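PDB 1O5J: divalent-cation tolerance protein CutA from Thermotoga maritima, which is probably involved in resistance to heavy metals and assembles as a homotrimer, although its precise function is not established. Local coordinates for residues A[14-19]-A[76-81]; A[27-32]-A[84-89]. All coordinates share one frame; numbering follows the deposited sequence.

Contact 1: A[14-19]-A[76-81]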
# COMPACT_ATOMS: atom_id res chain seq x y z
N ILE A 14 -10.72 8.35 -0.94
CA ILE A 14 -9.33 8.41 -1.34
C ILE A 14 -8.44 7.81 -0.27
O ILE A 14 -8.82 7.67 0.89
CB ILE A 14 -8.85 9.85 -1.64
CG1 ILE A 14 -8.94 10.73 -0.41
CG2 ILE A 14 -9.58 10.43 -2.84
CD1 ILE A 14 -8.16 11.97 -0.53
N LEU A 15 -7.22 7.54 -0.72
CA LEU A 15 -6.16 7.03 0.12
C LEU A 15 -4.96 7.95 -0.05
O LEU A 15 -4.47 8.14 -1.16
CB LEU A 15 -5.84 5.62 -0.34
CG LEU A 15 -5.31 4.68 0.71
CD1 LEU A 15 -6.34 4.54 1.83
CD2 LEU A 15 -4.97 3.33 0.01
N VAL A 16 -4.55 8.59 1.03
CA VAL A 16 -3.37 9.46 1.03
C VAL A 16 -2.28 8.76 1.88
O VAL A 16 -2.56 8.22 2.95
CB VAL A 16 -3.73 10.82 1.61
CG1 VAL A 16 -2.53 11.74 1.75
CG2 VAL A 16 -4.76 11.45 0.75
N TYR A 17 -1.05 8.77 1.37
CA TYR A 17 0.13 8.13 2.00
C TYR A 17 1.13 9.19 2.41
O TYR A 17 1.40 10.14 1.65
CB TYR A 17 0.78 7.22 0.97
CG TYR A 17 1.89 6.33 1.43
CD1 TYR A 17 3.20 6.78 1.44
CD2 TYR A 17 1.66 4.99 1.80
CE1 TYR A 17 4.27 5.94 1.82
CE2 TYR A 17 2.74 4.14 2.21
CZ TYR A 17 4.03 4.64 2.23
OH TYR A 17 5.13 3.86 2.60
N SER A 18 1.70 9.03 3.60
CA SER A 18 2.88 9.79 4.00
C SER A 18 3.78 8.95 4.90
O SER A 18 3.40 7.83 5.32
CB SER A 18 2.49 11.09 4.67
OG SER A 18 3.61 11.94 4.96
N THR A 19 4.99 9.44 5.13
CA THR A 19 5.91 8.82 6.09
C THR A 19 6.36 9.81 7.15
O THR A 19 6.42 10.99 6.91
CB THR A 19 7.14 8.21 5.37
OG1 THR A 19 7.99 9.24 4.84
CG2 THR A 19 6.72 7.42 4.17
N GLU A 76 -7.98 20.02 2.42
CA GLU A 76 -7.82 20.31 3.83
C GLU A 76 -6.80 19.34 4.44
O GLU A 76 -5.95 19.76 5.21
CB GLU A 76 -9.15 20.18 4.58
CG GLU A 76 -10.17 21.23 4.26
CD GLU A 76 -11.52 20.88 4.88
OE1 GLU A 76 -12.30 20.12 4.25
OE2 GLU A 76 -11.80 21.37 5.99
N LEU A 77 -6.87 18.06 4.06
CA LEU A 77 -5.95 17.07 4.55
C LEU A 77 -4.50 17.34 4.16
O LEU A 77 -3.61 17.26 5.01
CB LEU A 77 -6.36 15.65 4.09
CG LEU A 77 -5.44 14.47 4.41
CD1 LEU A 77 -5.19 14.37 5.86
CD2 LEU A 77 -6.05 13.14 3.92
N TYR A 78 -4.25 17.60 2.88
CA TYR A 78 -2.90 18.00 2.43
C TYR A 78 -2.39 19.23 3.20
O TYR A 78 -1.23 19.27 3.64
CB TYR A 78 -2.87 18.30 0.92
CG TYR A 78 -2.60 17.10 0.05
CD1 TYR A 78 -3.51 16.05 -0.03
CD2 TYR A 78 -1.41 17.01 -0.70
CE1 TYR A 78 -3.25 14.92 -0.85
CE2 TYR A 78 -1.17 15.92 -1.53
CZ TYR A 78 -2.06 14.88 -1.58
OH TYR A 78 -1.79 13.83 -2.40
N GLU A 79 -3.23 20.25 3.32
CA GLU A 79 -2.78 21.48 3.97
C GLU A 79 -2.54 21.25 5.46
O GLU A 79 -1.56 21.72 5.98
CB GLU A 79 -3.68 22.69 3.63
CG GLU A 79 -5.09 22.65 4.15
CD GLU A 79 -5.94 23.82 3.63
OE1 GLU A 79 -5.55 24.46 2.63
OE2 GLU A 79 -7.00 24.10 4.25
N GLU A 80 -3.33 20.41 6.12
CA GLU A 80 -3.09 20.07 7.54
C GLU A 80 -1.85 19.19 7.73
O GLU A 80 -1.06 19.41 8.63
CB GLU A 80 -4.30 19.36 8.13
CG GLU A 80 -4.25 19.18 9.64
CD GLU A 80 -4.53 20.46 10.41
OE1 GLU A 80 -5.01 21.42 9.79
OE2 GLU A 80 -4.28 20.51 11.64
N LEU A 81 -1.70 18.16 6.91
CA LEU A 81 -0.48 17.34 6.98
C LEU A 81 0.74 18.20 6.72
O LEU A 81 1.76 18.00 7.35
CB LEU A 81 -0.48 16.25 5.92
CG LEU A 81 -0.95 14.89 6.34
CD1 LEU A 81 -0.94 14.01 5.09
CD2 LEU A 81 -0.04 14.34 7.46

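Contact 2: A[27-32]-A[84-89]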
# COMPACT_ATOMS: atom_id res chain seq x y z
N LEU A 27 1.38 8.51 14.95
CA LEU A 27 0.13 8.30 15.66
C LEU A 27 -0.45 9.60 16.17
O LEU A 27 -1.65 9.71 16.32
CB LEU A 27 0.33 7.37 16.84
CG LEU A 27 0.94 5.97 16.63
CD1 LEU A 27 1.01 5.16 17.91
CD2 LEU A 27 0.21 5.22 15.61
N GLU A 28 0.43 10.53 16.54
CA GLU A 28 0.06 11.84 17.01
C GLU A 28 -0.65 12.58 15.87
O GLU A 28 -1.71 13.18 16.05
CB GLU A 28 1.31 12.61 17.44
CG GLU A 28 1.04 13.98 18.09
CD GLU A 28 2.32 14.83 18.16
OE1 GLU A 28 2.89 14.90 19.26
OE2 GLU A 28 2.75 15.40 17.13
N ILE A 29 -0.07 12.56 14.69
CA ILE A 29 -0.71 13.22 13.55
C ILE A 29 -2.04 12.55 13.12
O ILE A 29 -3.06 13.24 12.83
CB ILE A 29 0.32 13.39 12.41
CG1 ILE A 29 1.32 14.47 12.81
CG2 ILE A 29 -0.36 13.70 11.08
CD1 ILE A 29 2.59 14.54 11.99
N GLY A 30 -2.04 11.21 13.08
CA GLY A 30 -3.26 10.47 12.83
C GLY A 30 -4.40 10.93 13.73
O GLY A 30 -5.49 11.23 13.26
N ARG A 31 -4.12 11.01 15.03
CA ARG A 31 -5.09 11.40 16.04
C ARG A 31 -5.57 12.83 15.82
O ARG A 31 -6.74 13.08 15.90
CB ARG A 31 -4.49 11.22 17.44
CG ARG A 31 -5.42 11.59 18.62
CD ARG A 31 -4.84 12.59 19.64
NE ARG A 31 -3.58 12.17 20.26
CZ ARG A 31 -2.41 12.82 20.16
NH1 ARG A 31 -1.34 12.32 20.78
NH2 ARG A 31 -2.27 13.94 19.44
N LYS A 32 -4.66 13.76 15.52
CA LYS A 32 -5.00 15.16 15.27
C LYS A 32 -5.86 15.26 14.04
O LYS A 32 -6.80 16.04 14.01
CB LYS A 32 -3.71 16.01 15.10
CG LYS A 32 -3.13 16.45 16.39
CD LYS A 32 -1.86 17.28 16.20
CE LYS A 32 -1.29 17.70 17.55
NZ LYS A 32 0.02 18.36 17.36
N LEU A 84 1.56 20.12 9.92
CA LEU A 84 1.96 19.28 11.05
C LEU A 84 3.24 18.51 10.83
O LEU A 84 3.81 17.97 11.79
CB LEU A 84 0.84 18.30 11.41
CG LEU A 84 -0.42 18.92 12.06
CD1 LEU A 84 -1.40 17.77 12.34
CD2 LEU A 84 -0.11 19.70 13.31
N HIS A 85 3.67 18.41 9.57
CA HIS A 85 4.71 17.45 9.20
C HIS A 85 6.09 17.94 9.66
O HIS A 85 6.44 19.07 9.44
CB HIS A 85 4.70 17.18 7.70
CG HIS A 85 5.08 15.77 7.38
ND1 HIS A 85 6.35 15.28 7.58
CD2 HIS A 85 4.34 14.72 6.95
CE1 HIS A 85 6.37 14.00 7.26
NE2 HIS A 85 5.17 13.64 6.88
N PRO A 86 6.85 17.12 10.38
CA PRO A 86 8.20 17.54 10.76
C PRO A 86 9.14 17.68 9.58
O PRO A 86 10.06 18.49 9.65
CB PRO A 86 8.65 16.43 11.70
CG PRO A 86 7.85 15.27 11.29
CD PRO A 86 6.47 15.83 10.99
N TYR A 87 8.91 16.96 8.48
CA TYR A 87 9.86 17.01 7.37
C TYR A 87 9.64 18.27 6.60
O TYR A 87 8.51 18.66 6.42
CB TYR A 87 9.70 15.86 6.40
CG TYR A 87 10.01 14.49 6.95
CD1 TYR A 87 10.71 14.31 8.15
CD2 TYR A 87 9.59 13.36 6.26
CE1 TYR A 87 10.96 13.06 8.66
CE2 TYR A 87 9.85 12.09 6.75
CZ TYR A 87 10.57 11.95 7.93
OH TYR A 87 10.82 10.72 8.42
N GLU A 88 10.71 18.86 6.10
CA GLU A 88 10.60 20.04 5.29
C GLU A 88 9.90 19.73 3.96
O GLU A 88 9.08 20.51 3.53
CB GLU A 88 11.98 20.68 5.05
CG GLU A 88 12.65 21.22 6.32
CD GLU A 88 11.90 22.38 6.99
OE1 GLU A 88 10.95 22.95 6.39
OE2 GLU A 88 12.26 22.73 8.14
N THR A 89 10.20 18.60 3.34
CA THR A 89 9.51 18.15 2.13
C THR A 89 9.01 16.73 2.31
O THR A 89 9.67 15.77 1.91
CB THR A 89 10.46 18.21 0.93
OG1 THR A 89 11.02 19.53 0.82
CG2 THR A 89 9.71 17.92 -0.35

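Contact 1: A[14-19]-A[76-81]
Val16 is the bump and helix 74-84 supplies the hollow: Leu77, Tyr78 and Leu81 surround its two methyls in the core of a ferredoxin-like alpha/beta sandwich, the fold of the GlnB-like superfamily to which CutA belongs. Strand 13-20 runs in the middle of the antiparallel sheet and the helix lies on one face, running nearly along the strand, with the 14-19 and 76-81 segment axes 10.8 Å apart and only 12° from parallel. At that spacing the gap is bridged by side chains alone.

Leu77 and Leu81, one helical turn apart, form two walls of the hollow, and the tyrosine ring leans in as the third. Val16 meets Leu77 tip to tip, its CG2 lying 3.8 Å from Leu77 CD2. With Val16 CG1 anti to the backbone N (chi1 175°), both methyls spread toward the helix: CG2 serves Leu77, while CG1 reaches toward Leu81 CD1 at a looser 4.3 Å. Ile92 and Thr94 of strand 92-100 also touch Val16, so the valine is enclosed by the next strand as well. The hydroxyl of Tyr78 is hydrogen-bonded to Thr94 OG1, which ties the far end of the ring to that strand.

The sheet's other face carries subunit contacts: Leu15, directed away from the helix, packs on Phe93 of a neighbouring subunit, and Tyr17 OH is hydrogen-bonded to Asn43 OD1 of another. Between the two segments themselves the packing is apolar; Ser18 OG, on the same side of the strand as Val16, bonds Ala91 O. The Tyr78 ring meets the valine fork obliquely and with almost equal reach, its CE1 lying 4.1 Å from Val16 CG2 and 4.2 Å from Val16 CG1.

Contact 2: A[27-32]-A[84-89]
Ile29 sets its CD1 methyl against Pro86, whose pyrrolidine ring offers its CD atom at 4.2 Å, while the intervening His85 leaves the backbone on the side away from helix 23-35. Its flat imidazole stacks on Phe20, at the end of strand 13-20. At the imidazole edge the backbone N of Tyr87 donates to His85 ND1 (3.2 Å, N-H...N angle 161°) from within 2° of the ring plane, a bond that fixes the ring's rotation just after helix 74-84 ends.

The contact itself centres on Leu84, the last residue of that helix. Ile29 and Leu84 lie side by side, pointing opposite ways: Ile29 CG1 comes 4.1 Å from Leu84 CB, and its CD1 goes on to lie 3.6 Å from Leu84 O. One turn on from Ile29 in helix 23-35, Lys32 crosses the leucine fork with its aliphatic chain, CD being 3.9 Å from Leu84 CD1 and CB 4.0 Å from the same methyl. Beyond CG the lysine is fully extended, which lays its methylenes along the leucine fork and brings NZ alongside CD2.

The contact is made by hydrocarbon, with one methyl resting against a backbone carbonyl oxygen, and grades from buried Ile29 to the partly exposed Lys32. Lysine here contributes its methylenes, which help cover Leu84 at the surface.

Overall arrangement
The contact centres lie 10 Å apart on the same helix-covered side of the four-stranded sheet. Along the chain the segments alternate, 14-19, 27-32, 76-81 and then 84-89, so the two connections cross. Contact 1 seats helix 74-84 on strand 13-20; contact 2 joins the end of that helix and its following loop to helix 23-35. They touch directly: Leu81 CD2 packs 3.7 Å from Ile29 CG2, and Ser18 OG makes a weak hydrogen bond with His85 NE2. Together they knit the first strand and both sheet-covering helices into one core, while the opposite sheet face carries Leu15 and Tyr17, which touch neighbouring subunits of the trimer.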